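PDB 6KJK: N-terminal domain of PorA (28-171) from Porphyromonas gingivalis ATCC 33277, which is part of a type IX secretion system cargo protein that probably influences PorXY-SigP signalling. Local coordinates for residues Val40-Gln43 with Pro47-Val50; Gly63-Cys68 with Gly107-Ser112; Leu92-Thr97 with Ile129-Lys134. All blocks are in the same frame, centred on the assembly; numbering follows the deposited sequence.

Contact 1: residues Val40-Gln43 with Pro47-Val50; sequences VINQ and PINV
Asn-42 presents the flat of its side-chain amide to Ile-48, and the tip of that amide to the backbone of Pro-47, where the chain leaves one sheet of a beta-sandwich and enters the other. The motif is a beta-arch: strand 31-42 ends in the first sheet, a short turn follows, and strand 48-58 starts in the facing one, so no backbone bonds join the two segments. The side chains of Asn-42 and Ile-48 cross obliquely. The methyl CG2 of Ile-48 sits above one face of the amide, almost straight over ND2 of Asn-42, at 3.5 Å, and a little farther, 3.7 Å, from CG of Asn-42. With CG1 of Ile-48 anti to the backbone N (chi1 -176°), CG2 is the branch turned to the amide, and CG1 lies farther from it. Pro-47 approaches differently. Its CA lies close to the amide plane, nearly on the continuation of the CG-ND2 bond of Asn-42. The amide itself is pinned by partners in the surrounding chain. OD1 accepts a bond from Ser-44 N, two residues on, which makes an Asx turn, while ND2 serves the carbonyl oxygens of Thr-46 and Val-85. Bonded at both ends, the buried amide is probably held in one orientation, and it ties the turn to strand 83-85, the neighbour of strand 48-58. Deeper between the sheets, Val-40 and Val-50 do not touch each other, but both rest on Cys-113. At the mouth of the arch, the closest approach to Pro-47 is 3.6 Å, from ND2 of Asn-42 to the proline CA.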
# COMPACT_ATOMS: atom_id res chain seq x y z
N VAL A 40 -7.84 5.47 2.41
CA VAL A 40 -7.47 6.09 3.68
C VAL A 40 -8.57 7.08 4.04
O VAL A 40 -8.89 7.98 3.25
CB VAL A 40 -6.11 6.80 3.57
CG1 VAL A 40 -5.79 7.45 4.90
CG2 VAL A 40 -5.04 5.79 3.20
N ILE A 41 -9.15 6.92 5.23
CA ILE A 41 -10.32 7.69 5.64
C ILE A 41 -9.99 8.46 6.90
O ILE A 41 -9.46 7.89 7.85
CB ILE A 41 -11.52 6.76 5.88
CG1 ILE A 41 -11.88 6.07 4.56
CG2 ILE A 41 -12.76 7.52 6.44
CD1 ILE A 41 -12.72 4.85 4.71
N ASN A 42 -10.32 9.74 6.93
CA ASN A 42 -10.21 10.53 8.15
C ASN A 42 -11.62 10.66 8.71
O ASN A 42 -12.49 11.27 8.08
CB ASN A 42 -9.65 11.91 7.81
CG ASN A 42 -9.81 12.90 8.94
OD1 ASN A 42 -9.88 12.51 10.11
ND2 ASN A 42 -9.84 14.20 8.61
N GLN A 43 -11.85 10.10 9.90
CA GLN A 43 -13.18 10.06 10.49
C GLN A 43 -13.53 11.32 11.29
O GLN A 43 -14.66 11.45 11.76
CB GLN A 43 -13.32 8.83 11.39
CG GLN A 43 -13.17 7.55 10.61
CD GLN A 43 -13.09 6.33 11.51
OE1 GLN A 43 -12.68 6.43 12.67
NE2 GLN A 43 -13.51 5.21 11.00
N PRO A 47 -10.59 18.21 8.39
CA PRO A 47 -9.63 17.58 7.47
C PRO A 47 -8.23 17.60 8.05
O PRO A 47 -7.88 18.44 8.88
CB PRO A 47 -9.70 18.46 6.22
CG PRO A 47 -11.02 19.16 6.32
CD PRO A 47 -11.25 19.38 7.79
N ILE A 48 -7.42 16.62 7.63
CA ILE A 48 -6.03 16.51 8.07
C ILE A 48 -5.15 16.30 6.85
O ILE A 48 -5.53 15.60 5.90
CB ILE A 48 -5.87 15.38 9.12
CG1 ILE A 48 -4.45 15.30 9.67
CG2 ILE A 48 -6.30 14.04 8.57
CD1 ILE A 48 -4.33 14.23 10.75
N ASN A 49 -3.97 16.89 6.87
CA ASN A 49 -2.98 16.66 5.84
C ASN A 49 -2.06 15.53 6.26
O ASN A 49 -1.52 15.54 7.37
CB ASN A 49 -2.15 17.93 5.60
CG ASN A 49 -2.92 19.00 4.85
OD1 ASN A 49 -4.04 18.78 4.42
ND2 ASN A 49 -2.30 20.14 4.64
N VAL A 50 -1.90 14.56 5.38
CA VAL A 50 -1.09 13.39 5.66
C VAL A 50 -0.12 13.12 4.51
O VAL A 50 -0.27 13.63 3.40
CB VAL A 50 -1.95 12.15 5.95
CG1 VAL A 50 -2.90 12.40 7.10
CG2 VAL A 50 -2.76 11.76 4.73

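Contact 2: residues Gly63-Cys68 with Gly107-Ser112; sequences GHFALC and GAFTFS
Phe-65 holds its CG between the backbone N and the carbonyl carbon (chi1 68°), whereas Phe-109 turns its CG anti to the carbonyl carbon, beside N (chi1 -62°), and these unlike choices bring two rings together inside the beta-sandwich. Strand 64-69 belongs to one sheet and strand 105-115 to the other, so this is packing across the core, with the CA atoms of Phe-65 and Phe-109 9.4 Å apart. The rings make an offset edge-to-face pair, the edge of Phe-109 directed at the face of Phe-65, with centroids 5.5 Å apart and planes at 68°. The offset is large enough that CE2 of Phe-109 comes down near the root of the other ring: it is 3.6 Å from CD2 of Phe-65 and 3.8 Å from CB of Phe-65. CZ of Phe-109 also meets that CB. Two residues along each strand the next inward pair repeats the theme with an aliphatic partner. Leu-67 reaches across with its CD1 branch alone, and its side chain runs at about a right angle to that of Phe-111; CD1 touches both CD1 and CE1 on one side of the Phe-111 ring. Around the aromatic pair, Leu-94 and Met-59 each touch both side chains, and Phe-109 has a second edge-to-face partner in Tyr-96. Strand 64-69 is hydrogen-bonded to strand 90-99, and its end is tethered by the disulfide of Cys-68 with Cys-72. The second pair is the looser one: Leu-67 CD1 stays 4.1 Å from Phe-111 CE1.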
# COMPACT_ATOMS: atom_id res chain seq x y z
N GLY A 63 11.84 -7.30 -8.84
CA GLY A 63 10.54 -6.71 -8.60
C GLY A 63 10.61 -5.21 -8.46
O GLY A 63 11.63 -4.66 -8.08
N HIS A 64 9.48 -4.55 -8.71
CA HIS A 64 9.32 -3.13 -8.49
C HIS A 64 7.94 -2.89 -7.92
O HIS A 64 7.02 -3.69 -8.11
CB HIS A 64 9.45 -2.33 -9.80
CG HIS A 64 10.76 -2.52 -10.48
ND1 HIS A 64 11.03 -3.61 -11.28
CD2 HIS A 64 11.90 -1.78 -10.45
CE1 HIS A 64 12.27 -3.52 -11.73
NE2 HIS A 64 12.82 -2.43 -11.24
N PHE A 65 7.78 -1.79 -7.20
CA PHE A 65 6.46 -1.42 -6.72
C PHE A 65 6.08 -0.03 -7.22
O PHE A 65 6.94 0.76 -7.63
CB PHE A 65 6.36 -1.49 -5.18
CG PHE A 65 7.18 -0.46 -4.44
CD1 PHE A 65 6.63 0.80 -4.16
CD2 PHE A 65 8.48 -0.75 -3.99
CE1 PHE A 65 7.37 1.74 -3.46
CE2 PHE A 65 9.18 0.18 -3.26
CZ PHE A 65 8.66 1.42 -3.02
N ALA A 66 4.79 0.28 -7.16
CA ALA A 66 4.27 1.58 -7.59
C ALA A 66 3.15 1.95 -6.64
O ALA A 66 2.13 1.26 -6.57
CB ALA A 66 3.75 1.56 -9.03
N LEU A 67 3.36 3.02 -5.90
CA LEU A 67 2.40 3.55 -4.94
C LEU A 67 1.52 4.61 -5.59
O LEU A 67 2.03 5.53 -6.24
CB LEU A 67 3.20 4.19 -3.82
CG LEU A 67 2.41 4.89 -2.72
CD1 LEU A 67 1.53 3.89 -1.96
CD2 LEU A 67 3.34 5.59 -1.76
N CYS A 68 0.21 4.53 -5.38
CA CYS A 68 -0.68 5.63 -5.74
C CYS A 68 -1.40 6.09 -4.49
O CYS A 68 -2.15 5.33 -3.88
CB CYS A 68 -1.72 5.17 -6.75
SG CYS A 68 -1.08 4.68 -8.38
N GLY A 107 6.09 -11.10 -1.78
CA GLY A 107 6.52 -9.70 -1.63
C GLY A 107 5.79 -9.14 -0.41
O GLY A 107 4.63 -9.47 -0.17
N ALA A 108 6.47 -8.36 0.39
CA ALA A 108 5.87 -7.86 1.62
C ALA A 108 6.19 -6.38 1.77
O ALA A 108 7.35 -5.96 1.58
CB ALA A 108 6.38 -8.63 2.84
N PHE A 109 5.17 -5.59 2.10
CA PHE A 109 5.31 -4.15 2.23
C PHE A 109 4.56 -3.70 3.47
O PHE A 109 3.59 -4.34 3.89
CB PHE A 109 4.71 -3.44 1.01
CG PHE A 109 5.40 -3.81 -0.29
CD1 PHE A 109 5.01 -4.92 -1.02
CD2 PHE A 109 6.48 -3.05 -0.75
CE1 PHE A 109 5.65 -5.23 -2.21
CE2 PHE A 109 7.08 -3.36 -1.93
CZ PHE A 109 6.68 -4.43 -2.67
N THR A 110 4.99 -2.58 4.02
CA THR A 110 4.20 -1.89 5.03
C THR A 110 3.94 -0.49 4.52
O THR A 110 4.85 0.16 4.01
CB THR A 110 4.93 -1.86 6.38
OG1 THR A 110 5.15 -3.22 6.81
CG2 THR A 110 4.12 -1.12 7.44
N PHE A 111 2.70 -0.04 4.64
CA PHE A 111 2.30 1.32 4.30
C PHE A 111 1.83 1.98 5.59
O PHE A 111 0.98 1.41 6.30
CB PHE A 111 1.18 1.31 3.28
CG PHE A 111 0.59 2.67 3.04
CD1 PHE A 111 1.16 3.55 2.12
CD2 PHE A 111 -0.51 3.09 3.77
CE1 PHE A 111 0.60 4.82 1.90
CE2 PHE A 111 -1.07 4.36 3.58
CZ PHE A 111 -0.52 5.20 2.64
N SER A 112 2.30 3.19 5.85
CA SER A 112 1.74 3.99 6.93
C SER A 112 1.41 5.39 6.46
O SER A 112 2.10 5.97 5.63
CB SER A 112 2.70 4.11 8.12
OG SER A 112 2.95 2.84 8.70

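Contact 3: residues Leu92-Thr97 with Ile129-Lys134; sequences LSLRYT and INFKYK
The Phe-131 ring is sandwiched: CB of Tyr-96 stands over the centre of one face, 3.7 Å above its plane, while CG2 of Ile-129, from Phe-131's own strand, covers the opposite face nearer the rim. At the edge, CD2 of Leu-94 lies in the ring plane, 4.0 Å from CE2 of Phe-131, and the carbonyl O of Leu-94 approaches CZ of Phe-131 at 3.6 Å, also near the plane. The approach of Tyr-96 CB is a CH-pi contact. Phe-131 carries CG anti to its carbonyl carbon (chi1 -67°), laying the ring under that CB. The Tyr-96 ring, set at 40° to that of Phe-131, forms neither a stack nor an edge-to-face pair; the two side chains slide past each other in opposite directions, and CD2 of Tyr-96 ends 3.7 Å from CB of Phe-131. The same CD2 of Leu-94 also meets CD1 of Ile-129, so one methyl bridges two residues of the facing strand. The segments 92-97 and 129-133, from strands in opposite sheets of the sandwich, approach to 9.5 Å between axes at 34°. The hydroxyl of Tyr-96 lies beyond the contact, hydrogen-bonded to His-105 NE2 and Ile-60 N, which probably fixes the ring's position over its neighbour. With no hydrogen bond between the segments, the sheets are joined here by dispersion and CH-pi packing, perhaps helped by the Leu-94 carbonyl at the weakly positive ring edge.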
# COMPACT_ATOMS: atom_id res chain seq x y z
N LEU A 92 -6.07 4.46 -2.25
CA LEU A 92 -4.71 4.01 -2.01
C LEU A 92 -4.51 2.75 -2.82
O LEU A 92 -5.32 1.81 -2.72
CB LEU A 92 -4.56 3.66 -0.52
CG LEU A 92 -3.28 2.95 -0.13
CD1 LEU A 92 -2.02 3.80 -0.44
CD2 LEU A 92 -3.36 2.58 1.35
N SER A 93 -3.45 2.69 -3.60
CA SER A 93 -3.13 1.43 -4.26
C SER A 93 -1.63 1.19 -4.25
O SER A 93 -0.82 2.12 -4.21
CB SER A 93 -3.66 1.34 -5.68
OG SER A 93 -3.04 2.26 -6.52
N LEU A 94 -1.27 -0.09 -4.30
CA LEU A 94 0.13 -0.49 -4.40
C LEU A 94 0.20 -1.62 -5.40
O LEU A 94 -0.44 -2.66 -5.20
CB LEU A 94 0.65 -0.94 -3.03
CG LEU A 94 2.11 -1.37 -2.97
CD1 LEU A 94 3.02 -0.20 -3.29
CD2 LEU A 94 2.45 -1.96 -1.60
N ARG A 95 0.96 -1.43 -6.46
CA ARG A 95 1.13 -2.44 -7.48
C ARG A 95 2.53 -3.02 -7.36
O ARG A 95 3.51 -2.28 -7.22
CB ARG A 95 0.98 -1.78 -8.85
CG ARG A 95 -0.45 -1.48 -9.25
CD ARG A 95 -0.41 -0.69 -10.56
NE ARG A 95 -1.68 -0.60 -11.27
CZ ARG A 95 -2.55 0.40 -11.13
NH1 ARG A 95 -2.31 1.37 -10.26
NH2 ARG A 95 -3.68 0.40 -11.83
N TYR A 96 2.63 -4.33 -7.43
CA TYR A 96 3.90 -5.04 -7.32
C TYR A 96 4.05 -5.83 -8.60
O TYR A 96 3.16 -6.62 -8.95
CB TYR A 96 3.83 -5.96 -6.11
CG TYR A 96 5.04 -6.86 -5.89
CD1 TYR A 96 6.35 -6.41 -6.09
CD2 TYR A 96 4.85 -8.15 -5.49
CE1 TYR A 96 7.42 -7.25 -5.90
CE2 TYR A 96 5.92 -9.02 -5.29
CZ TYR A 96 7.22 -8.54 -5.48
OH TYR A 96 8.34 -9.35 -5.29
N THR A 97 5.16 -5.62 -9.32
CA THR A 97 5.38 -6.25 -10.61
C THR A 97 6.71 -6.98 -10.57
O THR A 97 7.65 -6.53 -9.91
CB THR A 97 5.39 -5.22 -11.71
OG1 THR A 97 6.34 -4.21 -11.39
CG2 THR A 97 4.06 -4.56 -11.83
N ILE A 129 1.05 -5.46 3.85
CA ILE A 129 0.52 -6.04 2.64
C ILE A 129 1.47 -7.16 2.22
O ILE A 129 2.67 -6.92 2.01
CB ILE A 129 0.44 -4.98 1.53
CG1 ILE A 129 -0.45 -3.85 1.99
CG2 ILE A 129 -0.05 -5.59 0.21
CD1 ILE A 129 -0.28 -2.63 1.18
N ASN A 130 0.94 -8.37 2.07
CA ASN A 130 1.72 -9.51 1.58
C ASN A 130 1.18 -9.93 0.23
O ASN A 130 -0.02 -10.25 0.11
CB ASN A 130 1.63 -10.70 2.53
CG ASN A 130 2.30 -10.46 3.85
OD1 ASN A 130 3.33 -9.78 3.93
ND2 ASN A 130 1.72 -11.00 4.92
N PHE A 131 2.00 -9.87 -0.78
CA PHE A 131 1.66 -10.38 -2.10
C PHE A 131 2.17 -11.81 -2.16
O PHE A 131 3.37 -12.04 -2.34
CB PHE A 131 2.35 -9.53 -3.16
CG PHE A 131 1.84 -8.09 -3.23
CD1 PHE A 131 0.62 -7.81 -3.85
CD2 PHE A 131 2.53 -7.03 -2.67
CE1 PHE A 131 0.13 -6.51 -3.94
CE2 PHE A 131 2.05 -5.74 -2.77
CZ PHE A 131 0.84 -5.47 -3.41
N LYS A 132 1.27 -12.76 -2.00
CA LYS A 132 1.62 -14.18 -2.00
C LYS A 132 1.40 -14.73 -3.40
O LYS A 132 0.27 -15.08 -3.78
CB LYS A 132 0.81 -14.93 -0.95
CG LYS A 132 1.14 -14.50 0.45
CD LYS A 132 0.42 -15.35 1.48
CE LYS A 132 0.77 -14.90 2.88
NZ LYS A 132 -0.03 -15.63 3.90
N TYR A 133 2.47 -14.77 -4.18
CA TYR A 133 2.45 -15.22 -5.56
C TYR A 133 2.60 -16.74 -5.61
O TYR A 133 3.58 -17.29 -5.07
CB TYR A 133 3.61 -14.59 -6.31
CG TYR A 133 3.82 -15.02 -7.73
CD1 TYR A 133 2.90 -14.70 -8.72
CD2 TYR A 133 4.96 -15.75 -8.10
CE1 TYR A 133 3.11 -15.06 -10.04
CE2 TYR A 133 5.18 -16.12 -9.40
CZ TYR A 133 4.26 -15.79 -10.37
OH TYR A 133 4.51 -16.16 -11.67
N LYS A 134 1.65 -17.42 -6.25
CA LYS A 134 1.70 -18.87 -6.47
C LYS A 134 2.02 -19.62 -5.18
O LYS A 134 2.92 -20.47 -5.12
CB LYS A 134 2.66 -19.24 -7.60
CG LYS A 134 2.24 -18.71 -8.95
CD LYS A 134 3.14 -19.19 -10.08
CE LYS A 134 2.63 -18.69 -11.43
NZ LYS A 134 3.51 -18.97 -12.58

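All three contacts bridge the two sheets of the sandwich. Contacts 2 and 3 are close neighbours, their centres 7 Å apart: strands 64-69 and 90-99 pair in one sheet, 105-115 and 125-133 in the other. Two probable backbone hydrogen bonds couple them, Gly-107 O to Phe-131 N at 2.7 Å and Phe-109 O to Ile-129 N at 2.8 Å. Contact 1 lies toward the far end, its centre about 21 Å from that of contact 2 and 24 Å from that of contact 3, yet Val-40 CG2 reaches both, packing 4.1 Å from Leu-92 CD2 and 4.2 Å from Phe-111 CE2. This methyl links the packing of contact 1 to that of contacts 2 and 3.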